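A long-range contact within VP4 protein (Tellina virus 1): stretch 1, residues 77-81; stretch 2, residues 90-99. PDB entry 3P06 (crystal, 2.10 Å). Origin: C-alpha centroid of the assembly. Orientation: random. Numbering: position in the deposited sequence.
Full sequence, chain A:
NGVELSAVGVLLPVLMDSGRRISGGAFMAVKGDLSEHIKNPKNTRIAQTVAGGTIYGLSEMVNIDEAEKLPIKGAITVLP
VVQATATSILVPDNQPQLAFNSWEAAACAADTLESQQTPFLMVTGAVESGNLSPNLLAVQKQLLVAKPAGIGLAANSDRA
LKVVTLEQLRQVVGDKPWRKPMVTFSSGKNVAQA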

# COMPACT_ATOMS: atom_id res chain seq x y z
N THR A 77 -7.89 5.24 1.34
CA THR A 77 -8.45 3.95 1.74
C THR A 77 -7.42 2.94 1.31
O THR A 77 -6.96 3.03 0.18
CB THR A 77 -9.77 3.69 0.99
OG1 THR A 77 -10.66 4.75 1.33
CG2 THR A 77 -10.43 2.27 1.41
N VAL A 78 -7.04 2.00 2.22
CA VAL A 78 -6.08 0.97 1.89
C VAL A 78 -6.89 -0.26 1.57
O VAL A 78 -7.67 -0.73 2.43
CB VAL A 78 -5.11 0.78 3.10
CG1 VAL A 78 -4.00 -0.09 2.76
CG2 VAL A 78 -4.46 2.19 3.43
N LEU A 79 -6.78 -0.76 0.33
CA LEU A 79 -7.65 -1.89 -0.08
C LEU A 79 -6.77 -2.96 -0.65
O LEU A 79 -5.79 -2.66 -1.30
CB LEU A 79 -8.64 -1.41 -1.19
CG LEU A 79 -9.79 -0.50 -0.74
CD1 LEU A 79 -10.58 0.01 -1.97
CD2 LEU A 79 -10.77 -1.26 0.20
N PRO A 80 -7.11 -4.21 -0.42
CA PRO A 80 -6.42 -5.24 -1.15
C PRO A 80 -6.69 -5.17 -2.68
O PRO A 80 -7.81 -4.88 -3.08
CB PRO A 80 -7.05 -6.52 -0.65
CG PRO A 80 -8.41 -6.16 -0.15
CD PRO A 80 -8.28 -4.70 0.34
N VAL A 81 -5.72 -5.56 -3.51
CA VAL A 81 -5.95 -5.55 -4.96
C VAL A 81 -5.37 -6.81 -5.54
O VAL A 81 -4.31 -7.30 -5.07
CB VAL A 81 -5.34 -4.31 -5.65
CG1 VAL A 81 -5.91 -3.01 -5.03
CG2 VAL A 81 -3.82 -4.28 -5.56
N LEU A 90 -8.57 -4.01 -9.26
CA LEU A 90 -9.56 -4.99 -9.01
C LEU A 90 -9.41 -5.41 -7.52
O LEU A 90 -8.36 -5.92 -7.11
CB LEU A 90 -9.35 -6.15 -9.95
CG LEU A 90 -10.30 -7.36 -9.87
CD1 LEU A 90 -11.72 -6.93 -9.91
CD2 LEU A 90 -10.10 -8.23 -11.10
N VAL A 91 -10.47 -5.19 -6.77
CA VAL A 91 -10.51 -5.40 -5.33
C VAL A 91 -11.30 -6.71 -5.13
O VAL A 91 -12.46 -6.82 -5.55
CB VAL A 91 -11.22 -4.19 -4.63
CG1 VAL A 91 -11.34 -4.37 -3.07
CG2 VAL A 91 -10.43 -2.86 -4.91
N PRO A 92 -10.68 -7.68 -4.49
CA PRO A 92 -11.37 -8.99 -4.32
C PRO A 92 -12.39 -8.85 -3.19
O PRO A 92 -12.24 -7.97 -2.31
CB PRO A 92 -10.24 -9.95 -3.93
CG PRO A 92 -9.23 -8.96 -3.13
CD PRO A 92 -9.29 -7.65 -3.94
N ASP A 93 -13.43 -9.67 -3.24
CA ASP A 93 -14.44 -9.68 -2.19
C ASP A 93 -13.86 -10.42 -0.95
O ASP A 93 -14.22 -10.12 0.16
CB ASP A 93 -15.66 -10.43 -2.67
CG ASP A 93 -16.60 -9.54 -3.49
OD1 ASP A 93 -16.37 -8.30 -3.62
OD2 ASP A 93 -17.60 -10.13 -3.99
N ASN A 94 -12.94 -11.36 -1.18
CA ASN A 94 -12.27 -12.02 -0.09
C ASN A 94 -11.05 -11.25 0.33
O ASN A 94 -10.05 -11.23 -0.37
CB ASN A 94 -12.01 -13.50 -0.40
CG ASN A 94 -13.27 -14.37 -0.12
OD1 ASN A 94 -13.26 -15.22 0.77
ND2 ASN A 94 -14.36 -14.10 -0.84
N GLN A 95 -11.16 -10.61 1.49
CA GLN A 95 -10.16 -9.62 1.89
C GLN A 95 -9.48 -10.02 3.22
O GLN A 95 -10.13 -10.35 4.19
CB GLN A 95 -10.83 -8.30 2.05
CG GLN A 95 -11.43 -7.82 0.75
CD GLN A 95 -12.02 -6.41 0.83
OE1 GLN A 95 -11.90 -5.72 1.87
NE2 GLN A 95 -12.69 -6.00 -0.25
N PRO A 96 -8.16 -10.00 3.24
CA PRO A 96 -7.47 -10.30 4.51
C PRO A 96 -7.41 -9.07 5.45
O PRO A 96 -7.47 -7.89 5.04
CB PRO A 96 -6.07 -10.67 4.05
CG PRO A 96 -5.84 -9.78 2.84
CD PRO A 96 -7.22 -9.73 2.12
N GLN A 97 -7.26 -9.35 6.72
CA GLN A 97 -7.09 -8.30 7.74
C GLN A 97 -5.75 -7.63 7.49
O GLN A 97 -4.74 -8.30 7.18
CB GLN A 97 -7.18 -8.91 9.14
CG GLN A 97 -6.97 -7.86 10.24
CD GLN A 97 -7.02 -8.43 11.67
OE1 GLN A 97 -7.26 -9.59 11.88
NE2 GLN A 97 -6.81 -7.57 12.64
N LEU A 98 -5.75 -6.30 7.52
CA LEU A 98 -4.54 -5.56 7.32
C LEU A 98 -3.86 -5.29 8.66
O LEU A 98 -4.50 -4.82 9.58
CB LEU A 98 -4.86 -4.20 6.70
CG LEU A 98 -3.66 -3.30 6.48
CD1 LEU A 98 -2.72 -3.84 5.29
CD2 LEU A 98 -4.17 -1.94 6.15
N ALA A 99 -2.57 -5.56 8.74
CA ALA A 99 -1.81 -5.45 10.00
C ALA A 99 -0.55 -4.67 9.79
O ALA A 99 -0.00 -4.68 8.70
CB ALA A 99 -1.48 -6.87 10.56

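What occupies the apolar centre of the contact? Pro80 does: its CA-to-CB bond points toward the second stretch, and it gives up more surface there than any other residue of either stretch. Its ring meets two other prolines, with Pro80 CB lying 4.1 Å from Pro92 CG and 4.2 Å from Pro96 CD. The aliphatic part of Gln95 comes closer still, Pro80 CG to Gln95 CG being 3.6 Å. These are van der Waals contacts between rigid rings and a methylene, favoured because they bury hydrocarbon from water.

Which side chains extend this packing? Branched aliphatic residues do so at two further places. Leu79 CD1 approaches Val91 CG2 at 4.1 Å, and Val78 CG1 lies 3.9 Å from Leu98 CD2. At the latter pair the backbones are well separated, with 8.6 Å between Val78 CA and Leu98 CA, so the side chains span the gap.

How do the backbones meet? The strand of the first stretch crosses strand 90-92 at 90°, with their axes 5.3 Å apart at closest approach. Near the crossing, Val81 CA and Val91 CA are 4.6 Å apart. No hydrogen bond joins the stretches; instead, two CA-H...O contacts use the slightly acidic alpha hydrogens. Val91 CA lies 3.6 Å from Pro80 O, and Val81 CA lies 3.3 Å from Leu90 O, so each stretch offers one CA-H and one carbonyl. Proline has no amide hydrogen to donate, and Pro80 O also sits 3.3 Å from Pro92 CD.

What happens to the polar groups at the edge? Gln95 NE2 donates a hydrogen bond within its own stretch, to Pro92 O at 2.9 Å, and the amide has further partners elsewhere in the structure. This bond ties the loop back to the end of the strand, while the Gln95 methylene carbon CG remains against Pro80.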